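Local coordinates for protein cytochrome P450 (Rhodococcus erythropolis, PDB 3WEC) that hydroxylates the quinoline nitrogen of an aurachin biosynthetic intermediate, acting as a heme-dependent cytochrome P450 monooxygenase essential for the antibiotic activity of aurachin alkaloids, at residues Ile130-Ala135 with Leu375-Gln380; Glu143-Thr146 with Glu151-Glu154; Phe156-Leu161 with Gly173-Trp178; Leu165-Lys170 with Arg212-Ser217; Ser179-Gly184 with Ser201-Glu206. All coordinates share one frame; numbering follows the deposited sequence.

Contact 1: Ile130-Ala135 with Leu375-Gln380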
# COMPACT_ATOMS: atom_id res chain seq x y z
N ILE A 130 1.54 -21.40 4.88
CA ILE A 130 0.68 -20.61 5.72
C ILE A 130 0.02 -19.43 4.95
O ILE A 130 -1.05 -18.94 5.35
CB ILE A 130 1.39 -20.18 7.02
CG1 ILE A 130 1.86 -18.74 6.93
CG2 ILE A 130 2.51 -21.17 7.41
CD1 ILE A 130 0.78 -17.78 7.39
N VAL A 131 0.62 -19.01 3.83
CA VAL A 131 -0.01 -18.01 2.96
C VAL A 131 -1.23 -18.62 2.28
O VAL A 131 -2.31 -18.03 2.27
CB VAL A 131 0.93 -17.45 1.89
CG1 VAL A 131 0.17 -16.51 0.96
CG2 VAL A 131 2.12 -16.73 2.53
N LEU A 132 -1.03 -19.82 1.73
CA LEU A 132 -2.08 -20.60 1.11
C LEU A 132 -3.24 -20.87 2.07
O LEU A 132 -4.40 -20.74 1.69
CB LEU A 132 -1.51 -21.93 0.59
CG LEU A 132 -2.46 -23.11 0.34
CD1 LEU A 132 -3.43 -22.81 -0.79
CD2 LEU A 132 -1.70 -24.39 0.07
N SER A 133 -2.91 -21.24 3.30
CA SER A 133 -3.89 -21.56 4.32
C SER A 133 -4.78 -20.34 4.59
O SER A 133 -6.02 -20.43 4.56
CB SER A 133 -3.17 -21.98 5.60
OG SER A 133 -4.04 -22.64 6.48
N ALA A 134 -4.12 -19.20 4.82
CA ALA A 134 -4.81 -17.94 4.97
C ALA A 134 -5.63 -17.59 3.71
O ALA A 134 -6.79 -17.15 3.84
CB ALA A 134 -3.83 -16.83 5.30
N ALA A 135 -5.06 -17.77 2.52
CA ALA A 135 -5.81 -17.40 1.28
C ALA A 135 -7.06 -18.28 1.15
O ALA A 135 -8.17 -17.75 0.96
CB ALA A 135 -4.96 -17.51 0.02
N LEU A 375 -6.20 -15.44 -5.63
CA LEU A 375 -6.87 -15.52 -6.91
C LEU A 375 -7.02 -17.02 -7.35
O LEU A 375 -8.09 -17.42 -7.81
CB LEU A 375 -6.11 -14.68 -7.94
CG LEU A 375 -6.80 -14.15 -9.22
CD1 LEU A 375 -5.82 -14.13 -10.38
CD2 LEU A 375 -8.07 -14.88 -9.60
N ARG A 376 -5.95 -17.80 -7.16
CA ARG A 376 -5.91 -19.22 -7.50
C ARG A 376 -6.99 -20.03 -6.77
O ARG A 376 -7.65 -20.88 -7.37
CB ARG A 376 -4.54 -19.86 -7.22
CG ARG A 376 -4.56 -21.37 -7.50
CD ARG A 376 -3.21 -22.09 -7.39
NE ARG A 376 -2.22 -21.54 -8.30
CZ ARG A 376 -1.33 -20.61 -7.96
NH1 ARG A 376 -1.27 -20.13 -6.72
NH2 ARG A 376 -0.48 -20.17 -8.87
N GLU A 377 -7.16 -19.76 -5.47
CA GLU A 377 -8.21 -20.41 -4.69
C GLU A 377 -9.58 -19.92 -5.17
O GLU A 377 -10.51 -20.70 -5.35
CB GLU A 377 -8.02 -20.11 -3.19
CG GLU A 377 -6.83 -20.79 -2.53
CD GLU A 377 -6.88 -22.31 -2.62
OE1 GLU A 377 -5.86 -22.89 -3.07
OE2 GLU A 377 -7.94 -22.92 -2.26
N LEU A 378 -9.67 -18.61 -5.38
CA LEU A 378 -10.85 -17.93 -5.86
C LEU A 378 -11.41 -18.54 -7.15
O LEU A 378 -12.60 -18.83 -7.25
CB LEU A 378 -10.50 -16.48 -6.16
CG LEU A 378 -11.40 -15.31 -5.72
CD1 LEU A 378 -11.56 -14.31 -6.86
CD2 LEU A 378 -12.75 -15.69 -5.11
N SER A 379 -10.54 -18.66 -8.15
CA SER A 379 -10.92 -19.10 -9.48
C SER A 379 -11.15 -20.59 -9.51
O SER A 379 -11.94 -21.05 -10.29
CB SER A 379 -9.83 -18.74 -10.49
OG SER A 379 -8.57 -19.21 -10.04
N GLN A 380 -10.45 -21.33 -8.65
CA GLN A 380 -10.64 -22.78 -8.54
C GLN A 380 -11.95 -23.10 -7.83
O GLN A 380 -12.66 -23.99 -8.23
CB GLN A 380 -9.45 -23.45 -7.85
CG GLN A 380 -8.15 -23.44 -8.68
CD GLN A 380 -7.00 -24.21 -8.03
OE1 GLN A 380 -6.80 -24.18 -6.80
NE2 GLN A 380 -6.22 -24.90 -8.85
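The carboxylate of Glu377 is the flat group here, and a methyl of Leu132 meets it at its rim. Leu132 CD1 lies obliquely beyond OE1 of the Glu377 carboxylate, off the plane and not over the middle of the group. The gap from Leu132 CD1 to Glu377 OE1 is 3.3 Å. Glu377 CD is farther from the same methyl, at 3.9 Å. This is a close van der Waals contact between carbon and oxygen, and no hydrogen bond spans the two segments. The two side chains cross at about a right angle.

Glu377 points its CB at the other helix. A bend at chi2 (-59°) then swings its carboxylate across the end of Leu132. Leu132 starts off alongside rather than at its partner, but with CG anti to the backbone N (chi1 159°) its branch turns in to meet OE1. Deeper in, Ala135 is buried and faces Glu377. Its CB is 4.6 Å from Glu377 CG, a loose approach.

Helices 128-141 and 364-381 correspond to helices D and L of the P450 fold, two members of its conserved core bundle. The bundle is continued by Ala135, which also packs on Phe156 of helix 155-165. Leu132 and Ala135 both touch His373, one turn earlier on helix 364-381.

Within 375-380, Leu375 O takes two donors. Ser379 N lies 2.8 Å from Leu375 O. Ser379 OG is 2.9 Å from that oxygen and tilted 31° from the carbonyl plane. The Ser379 side chain also touches helix 273-281.

Contact 2: Glu143-Thr146 with Glu151-Glu154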
# COMPACT_ATOMS: atom_id res chain seq x y z
N GLU A 143 -18.31 -17.04 0.70
CA GLU A 143 -19.67 -17.47 0.42
C GLU A 143 -20.67 -17.23 1.54
O GLU A 143 -21.87 -17.34 1.33
CB GLU A 143 -19.76 -18.93 -0.11
CG GLU A 143 -19.23 -20.05 0.78
CD GLU A 143 -19.34 -21.41 0.10
OE1 GLU A 143 -18.55 -22.32 0.47
OE2 GLU A 143 -20.19 -21.60 -0.80
N HIS A 144 -20.19 -16.91 2.74
CA HIS A 144 -21.08 -16.69 3.88
C HIS A 144 -20.64 -15.51 4.71
O HIS A 144 -20.55 -15.56 5.94
CB HIS A 144 -21.21 -17.96 4.73
CG HIS A 144 -21.96 -19.09 4.03
ND1 HIS A 144 -23.23 -18.95 3.58
CD2 HIS A 144 -21.55 -20.38 3.69
CE1 HIS A 144 -23.62 -20.10 2.99
NE2 HIS A 144 -22.60 -20.98 3.06
N CYS A 145 -20.35 -14.43 4.00
CA CYS A 145 -20.05 -13.19 4.64
C CYS A 145 -21.11 -12.19 4.23
O CYS A 145 -21.80 -12.38 3.23
CB CYS A 145 -18.64 -12.73 4.28
SG CYS A 145 -18.42 -12.16 2.57
N THR A 146 -21.24 -11.13 5.03
CA THR A 146 -22.06 -9.98 4.69
C THR A 146 -21.18 -8.89 4.04
O THR A 146 -21.56 -8.29 3.03
CB THR A 146 -22.75 -9.40 5.94
OG1 THR A 146 -23.66 -10.36 6.48
CG2 THR A 146 -23.50 -8.12 5.60
N GLU A 151 -14.66 -9.00 6.66
CA GLU A 151 -14.67 -10.42 7.00
C GLU A 151 -13.67 -11.23 6.19
O GLU A 151 -13.30 -12.36 6.57
CB GLU A 151 -16.10 -11.01 6.88
CG GLU A 151 -17.13 -10.23 7.68
CD GLU A 151 -18.55 -10.59 7.33
OE1 GLU A 151 -18.98 -11.73 7.62
OE2 GLU A 151 -19.27 -9.74 6.77
N VAL A 152 -13.17 -10.65 5.10
CA VAL A 152 -12.34 -11.42 4.21
C VAL A 152 -11.09 -10.72 3.76
O VAL A 152 -9.99 -11.28 3.81
CB VAL A 152 -13.11 -11.79 2.94
CG1 VAL A 152 -12.25 -12.67 2.05
CG2 VAL A 152 -14.44 -12.45 3.29
N ALA A 153 -11.23 -9.52 3.22
CA ALA A 153 -10.02 -8.86 2.76
C ALA A 153 -9.16 -8.43 3.93
O ALA A 153 -7.94 -8.58 3.88
CB ALA A 153 -10.34 -7.68 1.85
N GLU A 154 -9.77 -7.89 4.98
CA GLU A 154 -8.89 -7.28 6.00
C GLU A 154 -8.16 -8.35 6.88
O GLU A 154 -6.98 -8.14 7.22
CB GLU A 154 -9.60 -6.20 6.82
CG GLU A 154 -9.78 -4.86 6.10
CD GLU A 154 -10.69 -3.90 6.84
OE1 GLU A 154 -11.33 -4.32 7.82
OE2 GLU A 154 -10.80 -2.72 6.42
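Cys145 runs in an extended backbone conformation past the side of Glu151, with their CA atoms 6.5 Å apart. The contact closes the connection between helix 128-141 and the short helix 148-153, whose side chain holds the loop. In P450 terms this is probably the link from helix D to the region of helix E, here split into 148-153 and 155-165.

The Glu151 carboxylate does the holding. It reaches back along an extended chain to the backbone N-H of Thr146. Thr146 N donates to Glu151 OE2 at 3.0 Å, with a bent N-H...O angle of 132°. It meets that oxygen on the syn side, 29° out of the carboxylate plane. A second, weak bond runs from Thr146 N to Glu151 OE1 at 3.5 Å, so one N-H is shared by both oxygens. Glu151 OE2 also accepts from Asp147 N, the next amide in the loop. The two consecutive amides should fix the rotation of the carboxylate.

Cys145 packs against the other oxygen, its CB lying 3.5 Å from Glu151 OE1. Its thiol turns toward the helix, where Cys145 SG rests 4.1 Å from the CG2 methyl of buried Val152.

Contact 3: Phe156-Leu161 with Gly173-Trp178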
# COMPACT_ATOMS: atom_id res chain seq x y z
N PHE A 156 -7.09 -11.32 6.02
CA PHE A 156 -6.12 -12.14 5.30
C PHE A 156 -4.66 -11.61 5.52
O PHE A 156 -3.81 -12.32 6.09
CB PHE A 156 -6.60 -12.36 3.83
CG PHE A 156 -5.58 -12.97 2.92
CD1 PHE A 156 -4.79 -14.04 3.32
CD2 PHE A 156 -5.39 -12.44 1.64
CE1 PHE A 156 -3.84 -14.59 2.48
CE2 PHE A 156 -4.45 -12.97 0.79
CZ PHE A 156 -3.66 -14.05 1.21
N PRO A 157 -4.35 -10.35 5.15
CA PRO A 157 -3.01 -9.86 5.52
C PRO A 157 -2.68 -9.82 7.02
O PRO A 157 -1.50 -9.99 7.40
CB PRO A 157 -3.00 -8.42 4.94
CG PRO A 157 -4.45 -8.08 4.87
CD PRO A 157 -5.06 -9.35 4.35
N VAL A 158 -3.68 -9.59 7.88
CA VAL A 158 -3.45 -9.64 9.34
C VAL A 158 -2.99 -11.04 9.76
O VAL A 158 -2.12 -11.18 10.61
CB VAL A 158 -4.70 -9.23 10.20
CG1 VAL A 158 -4.50 -9.70 11.65
CG2 VAL A 158 -4.94 -7.72 10.16
N GLU A 159 -3.58 -12.08 9.19
CA GLU A 159 -3.19 -13.41 9.56
C GLU A 159 -1.79 -13.66 9.05
O GLU A 159 -0.94 -14.17 9.80
CB GLU A 159 -4.20 -14.44 9.06
CG GLU A 159 -4.16 -15.80 9.74
CD GLU A 159 -4.07 -15.74 11.28
OE1 GLU A 159 -3.90 -14.63 11.86
OE2 GLU A 159 -4.15 -16.82 11.92
N VAL A 160 -1.51 -13.24 7.82
CA VAL A 160 -0.20 -13.52 7.21
C VAL A 160 0.97 -12.83 7.92
O VAL A 160 2.04 -13.45 8.19
CB VAL A 160 -0.16 -13.17 5.70
CG1 VAL A 160 1.24 -13.37 5.15
CG2 VAL A 160 -1.14 -14.03 4.89
N LEU A 161 0.78 -11.55 8.22
CA LEU A 161 1.78 -10.76 8.87
C LEU A 161 2.04 -11.21 10.30
O LEU A 161 3.20 -11.26 10.74
CB LEU A 161 1.40 -9.28 8.81
CG LEU A 161 1.42 -8.71 7.38
CD1 LEU A 161 0.78 -7.34 7.28
CD2 LEU A 161 2.87 -8.64 6.90
N GLY A 173 -4.72 -12.06 19.30
CA GLY A 173 -5.81 -11.14 19.61
C GLY A 173 -5.33 -9.70 19.75
O GLY A 173 -5.96 -8.79 19.21
N ARG A 174 -4.20 -9.49 20.44
CA ARG A 174 -3.67 -8.14 20.67
C ARG A 174 -3.13 -7.53 19.36
O ARG A 174 -3.39 -6.37 19.03
CB ARG A 174 -2.61 -8.13 21.81
CG ARG A 174 -3.15 -7.81 23.22
CD ARG A 174 -2.35 -8.37 24.40
NE ARG A 174 -1.33 -7.45 24.90
CZ ARG A 174 -0.03 -7.75 25.12
NH1 ARG A 174 0.45 -8.98 24.91
NH2 ARG A 174 0.79 -6.81 25.54
N PHE A 175 -2.36 -8.32 18.63
CA PHE A 175 -1.85 -7.91 17.35
C PHE A 175 -2.94 -7.55 16.33
O PHE A 175 -2.82 -6.56 15.59
CB PHE A 175 -0.95 -9.00 16.78
CG PHE A 175 -0.46 -8.70 15.43
CD1 PHE A 175 0.69 -7.91 15.25
CD2 PHE A 175 -1.16 -9.14 14.30
CE1 PHE A 175 1.14 -7.59 13.97
CE2 PHE A 175 -0.71 -8.82 13.03
CZ PHE A 175 0.42 -8.04 12.86
N SER A 176 -3.97 -8.38 16.25
CA SER A 176 -5.06 -8.15 15.33
C SER A 176 -5.83 -6.87 15.71
O SER A 176 -6.26 -6.13 14.85
CB SER A 176 -5.99 -9.37 15.31
OG SER A 176 -7.17 -9.06 14.62
N GLU A 177 -6.00 -6.61 17.00
CA GLU A 177 -6.61 -5.33 17.41
C GLU A 177 -5.74 -4.10 17.06
O GLU A 177 -6.19 -3.18 16.35
CB GLU A 177 -6.94 -5.32 18.89
CG GLU A 177 -8.35 -5.83 19.20
CD GLU A 177 -8.61 -5.83 20.69
OE1 GLU A 177 -7.61 -5.69 21.46
OE2 GLU A 177 -9.80 -5.97 21.09
N TRP A 178 -4.50 -4.10 17.53
CA TRP A 178 -3.53 -3.09 17.05
C TRP A 178 -3.60 -2.92 15.54
O TRP A 178 -3.57 -1.79 15.00
CB TRP A 178 -2.10 -3.40 17.53
CG TRP A 178 -1.89 -3.29 19.03
CD1 TRP A 178 -2.48 -2.38 19.91
CD2 TRP A 178 -1.01 -4.12 19.88
NE1 TRP A 178 -2.06 -2.59 21.18
CE2 TRP A 178 -1.17 -3.60 21.24
CE3 TRP A 178 -0.13 -5.17 19.65
CZ2 TRP A 178 -0.48 -4.15 22.32
CZ3 TRP A 178 0.55 -5.72 20.75
CH2 TRP A 178 0.39 -5.21 22.05
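Val158 and Phe175 form the tight part of this contact between helices 155-165 and 172-182. The Phe175 ring comes in with its edge toward Val158. The Val158 backbone oxygen lies near the ring plane, 3.7 Å from Phe175 CE2. The same ring carbon is 4.1 Å from Val158 CG1. A chi1 of 176° stretches Phe175 away from its own backbone N, far enough to reach the neighbouring helix. Leu161, one turn on, brings its CB to 4.3 Å from Phe175 CZ, obliquely to the ring. Phe175 and Leu161 are both buried.

Toward solvent the contact thins out. There Ser176, partly exposed, meets Val158 CG1 through its CB at 4.0 Å. No hydrogen bond joins the segments. On the flank of helix 172-182 facing helix 194-216, Trp178 CH2 sits 3.6 Å above one face of the Arg174 guanidinium, offset toward its rim.

Leu161 belongs to the heme pocket and touches the porphyrin, so this packing backs onto the cofactor. The pair corresponds to helices E and F of the P450 fold. The axes of the two segments pass 10.3 Å apart, and their directions differ by 133°. Helix 240-271 lies against both Val158 and Phe175. Phe175 also meets Phe211 of helix 194-216, while Phe156 and Val160 turn to helices 128-141 and 364-381.

Contact 4: Leu165-Lys170 with Arg212-Ser217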
# COMPACT_ATOMS: atom_id res chain seq x y z
N LEU A 165 5.87 -12.24 11.26
CA LEU A 165 6.50 -11.56 12.41
C LEU A 165 6.89 -12.48 13.61
O LEU A 165 7.76 -12.14 14.41
CB LEU A 165 5.59 -10.46 12.92
CG LEU A 165 5.41 -9.16 12.15
CD1 LEU A 165 4.01 -8.57 12.40
CD2 LEU A 165 6.45 -8.17 12.61
N GLY A 166 6.20 -13.62 13.73
CA GLY A 166 6.47 -14.57 14.80
C GLY A 166 5.76 -14.09 16.04
O GLY A 166 6.32 -14.14 17.14
N ILE A 167 4.54 -13.58 15.86
CA ILE A 167 3.71 -13.20 17.02
C ILE A 167 3.26 -14.49 17.74
O ILE A 167 2.66 -15.38 17.12
CB ILE A 167 2.51 -12.32 16.62
CG1 ILE A 167 2.95 -11.06 15.85
CG2 ILE A 167 1.66 -11.97 17.83
CD1 ILE A 167 3.84 -10.07 16.60
N PRO A 168 3.56 -14.60 19.04
CA PRO A 168 3.23 -15.77 19.86
C PRO A 168 1.73 -15.96 19.92
O PRO A 168 0.98 -14.97 19.85
CB PRO A 168 3.77 -15.41 21.26
CG PRO A 168 4.75 -14.29 21.03
CD PRO A 168 4.30 -13.56 19.79
N ASP A 169 1.29 -17.21 20.02
CA ASP A 169 -0.14 -17.56 20.05
C ASP A 169 -1.01 -16.65 20.95
O ASP A 169 -2.08 -16.19 20.53
CB ASP A 169 -0.32 -19.04 20.44
CG ASP A 169 -0.07 -20.01 19.28
OD1 ASP A 169 0.70 -19.67 18.35
OD2 ASP A 169 -0.64 -21.12 19.30
N LYS A 170 -0.52 -16.40 22.17
CA LYS A 170 -1.18 -15.56 23.19
C LYS A 170 -1.42 -14.09 22.80
O LYS A 170 -2.28 -13.43 23.40
CB LYS A 170 -0.34 -15.53 24.48
CG LYS A 170 0.58 -16.72 24.73
CD LYS A 170 2.00 -16.46 24.25
CE LYS A 170 2.99 -17.42 24.91
NZ LYS A 170 4.36 -17.34 24.32
N ARG A 212 9.34 -3.70 20.99
CA ARG A 212 10.61 -3.63 21.77
C ARG A 212 10.82 -4.87 22.65
O ARG A 212 11.79 -5.62 22.50
CB ARG A 212 10.65 -2.42 22.70
CG ARG A 212 10.59 -1.08 22.02
CD ARG A 212 11.05 -0.04 23.04
NE ARG A 212 10.99 1.32 22.49
CZ ARG A 212 10.02 2.21 22.73
NH1 ARG A 212 10.11 3.41 22.17
NH2 ARG A 212 8.96 1.92 23.50
N THR A 213 9.87 -5.05 23.55
CA THR A 213 9.86 -6.08 24.57
C THR A 213 9.95 -7.49 23.98
O THR A 213 10.67 -8.32 24.51
CB THR A 213 8.57 -5.92 25.42
OG1 THR A 213 8.53 -4.59 25.96
CG2 THR A 213 8.50 -6.94 26.56
N LEU A 214 9.21 -7.75 22.90
CA LEU A 214 9.31 -9.04 22.21
C LEU A 214 10.73 -9.30 21.64
O LEU A 214 11.25 -10.43 21.72
CB LEU A 214 8.25 -9.17 21.11
CG LEU A 214 8.23 -10.51 20.35
CD1 LEU A 214 7.98 -11.71 21.27
CD2 LEU A 214 7.23 -10.47 19.21
N ALA A 215 11.34 -8.25 21.08
CA ALA A 215 12.71 -8.30 20.53
C ALA A 215 13.82 -8.52 21.55
O ALA A 215 14.81 -9.19 21.25
CB ALA A 215 13.00 -7.03 19.77
N THR A 216 13.69 -7.92 22.74
CA THR A 216 14.79 -7.97 23.74
C THR A 216 14.67 -9.23 24.57
O THR A 216 15.51 -9.52 25.42
CB THR A 216 14.74 -6.79 24.73
OG1 THR A 216 13.68 -7.01 25.68
CG2 THR A 216 14.53 -5.45 24.00
N SER A 217 13.60 -9.97 24.32
CA SER A 217 13.15 -10.99 25.24
C SER A 217 13.23 -12.30 24.51
O SER A 217 12.21 -12.93 24.19
CB SER A 217 11.73 -10.68 25.68
OG SER A 217 11.75 -9.50 26.47
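Apolar packing carries this contact, and Leu214 is its hub. The side chain points from helix 194-216 at the loop 165-170 and spreads its two methyls over different partners. Leu214 CD1 points end-on at the CG corner of the Pro168 ring, 4.1 Å away. Leu214 CD2 is 4.3 Å from Ile167 CD1. The fork of Leu214 is carried straight out from the helix toward the loop by a chi1 of -178°. Ile167 starts off turned from Leu214, and only the end of its chain swings back to touch. The loop side is well buried. Ile167 also packs on Tyr210, Phe211 and Phe175, and Pro168 shares Tyr210.

Helix 155-165 ends here in a Schellman motif. Gly166 takes positive phi (82°), a backbone shape that favours glycine, and two bonds run back into the last helical turn. The chain then leads to helix 172-182, so the loop is the connection between helices E and F of the P450 fold. It packs against the C-terminal turn of the long helix G.

The backbone joins in by contact alone. Gly166 O stands 4.3 Å from Leu214 CD2, and no hydrogen bond crosses. Leu165 has its backbone bonding with Val225 instead, and Leu214 touches Val225 as well. This brings helix 224-230 to the same place.

Polar bonds lie behind Leu214, within its own helix and beyond. Thr216 N donates to Arg212 O at 3.0 Å. Arg212 makes a salt bridge through NE with Asp241 of helix 240-271.

Contact 5: Ser179-Gly184 with Ser201-Glu206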
# COMPACT_ATOMS: atom_id res chain seq x y z
N SER A 179 -3.69 -4.03 14.84
CA SER A 179 -3.43 -3.96 13.36
C SER A 179 -4.60 -3.25 12.72
O SER A 179 -4.48 -2.52 11.76
CB SER A 179 -3.26 -5.36 12.77
OG SER A 179 -2.03 -5.88 13.23
N ASN A 180 -5.73 -3.39 13.37
CA ASN A 180 -6.91 -2.71 12.96
C ASN A 180 -6.87 -1.17 13.19
O ASN A 180 -7.22 -0.40 12.29
CB ASN A 180 -8.04 -3.35 13.76
CG ASN A 180 -9.36 -2.91 13.30
OD1 ASN A 180 -9.94 -3.52 12.38
ND2 ASN A 180 -9.88 -1.86 13.93
N LEU A 181 -6.56 -0.71 14.41
CA LEU A 181 -6.36 0.71 14.70
C LEU A 181 -5.22 1.29 13.83
O LEU A 181 -5.27 2.44 13.37
CB LEU A 181 -5.95 0.85 16.15
CG LEU A 181 -7.06 0.80 17.26
CD1 LEU A 181 -8.38 1.25 16.69
CD2 LEU A 181 -7.12 -0.56 17.94
N VAL A 182 -4.16 0.55 13.65
CA VAL A 182 -3.06 1.22 12.91
C VAL A 182 -3.27 1.29 11.41
O VAL A 182 -2.72 2.18 10.81
CB VAL A 182 -1.63 0.74 13.25
CG1 VAL A 182 -1.26 1.08 14.69
CG2 VAL A 182 -1.43 -0.73 12.97
N ALA A 183 -4.08 0.39 10.82
CA ALA A 183 -4.16 0.27 9.33
C ALA A 183 -4.35 1.60 8.63
O ALA A 183 -3.73 1.78 7.63
CB ALA A 183 -5.23 -0.71 8.84
N GLY A 184 -5.17 2.53 9.16
CA GLY A 184 -5.45 3.83 8.44
C GLY A 184 -4.35 4.90 8.56
O GLY A 184 -4.37 5.98 7.90
N SER A 201 -3.46 6.67 18.04
CA SER A 201 -2.23 7.04 18.76
C SER A 201 -1.85 6.10 19.88
O SER A 201 -0.70 5.74 20.02
CB SER A 201 -2.37 8.46 19.36
OG SER A 201 -1.71 9.35 18.48
N ALA A 202 -2.81 5.72 20.72
CA ALA A 202 -2.48 4.74 21.74
C ALA A 202 -1.94 3.49 21.04
O ALA A 202 -1.01 2.86 21.52
CB ALA A 202 -3.66 4.43 22.64
N ALA A 203 -2.46 3.16 19.87
CA ALA A 203 -2.14 1.87 19.31
C ALA A 203 -0.76 1.90 18.60
O ALA A 203 -0.05 0.87 18.50
CB ALA A 203 -3.28 1.43 18.41
N ILE A 204 -0.37 3.08 18.13
CA ILE A 204 0.98 3.25 17.69
C ILE A 204 1.93 3.05 18.87
O ILE A 204 2.96 2.36 18.73
CB ILE A 204 1.22 4.61 16.96
CG1 ILE A 204 0.45 4.64 15.62
CG2 ILE A 204 2.72 4.90 16.75
CD1 ILE A 204 0.25 6.06 15.10
N GLU A 205 1.58 3.63 20.01
CA GLU A 205 2.47 3.61 21.19
C GLU A 205 2.57 2.21 21.80
O GLU A 205 3.69 1.70 22.01
CB GLU A 205 2.03 4.65 22.25
CG GLU A 205 2.01 6.10 21.75
CD GLU A 205 1.73 7.13 22.85
OE1 GLU A 205 2.67 7.89 23.19
OE2 GLU A 205 0.59 7.18 23.40
N GLU A 206 1.41 1.59 22.04
CA GLU A 206 1.32 0.23 22.61
C GLU A 206 1.95 -0.88 21.75
O GLU A 206 2.41 -1.87 22.31
CB GLU A 206 -0.12 -0.13 22.97
CG GLU A 206 -0.80 0.91 23.85
CD GLU A 206 -2.27 0.62 24.19
OE1 GLU A 206 -2.83 -0.39 23.72
OE2 GLU A 206 -2.87 1.40 24.94
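Ala203 O accepts a hydrogen bond from Ser207 OG, one turn on, and the Val182 CG1 methyl touches this oxygen from the other helix by van der Waals contact alone, at 4.0 Å. The two helices, 172-182 and 194-216, correspond to helices F and G of the P450 fold. The contact pairs the C-terminal turn of the first with the first half of the second, close to the F-G loop that joins them.

All contacts across the segments are van der Waals. Val182 is buried and aims at the other helix. Its CG1 is anti to the carbonyl carbon (chi1 -66°), which sets this methyl between Ala203 and Ile204. Val182 CG1 is 4.2 Å from Ala203 CB. It is 4.1 Å from Ile204 CG1. Ile204 comes in from alongside and also packs on Pro87, Ile93 and Val185. Val182 in turn touches Leu248 and Gln255, so the seam lies against helix 240-271.

No hydrogen bond joins the two segments. Helix 194-216 keeps its own regular pattern, with Glu206 N donating to Ala202 O at 2.8 Å. Nearby, Glu206 OE1 accepts a weak bond from Trp178 NE1, a polar link between the helices.

Small Ala203 lets the backbones come close, its CA being 6.4 Å from that of Leu181. The two side chains meet at their first carbons, with Leu181 CB 3.5 Å from Ala203 CB.

How the contacts relate
From the N terminus, contact 1 opens first, on helix 128-141, and closes last, on helix 364-381. All the other contacts fall within that long span. Contact 2 closes a short turn leading into helix 148-153. Contact 3 follows in series and joins helices 155-165 and 172-182. Contact 4 opens inside contact 3 and closes beyond it, so the two cross. Contact 5 lies wholly within contact 4 and shares helix 194-216 with it. Physically, Phe156 links contact 3 to Ala134 and Ala135 of contact 1. Phe175 links it to Leu165 and Ile167 of contact 4, and Trp178 leads to contact 5. The core bundle is thus tied to the F and G helices.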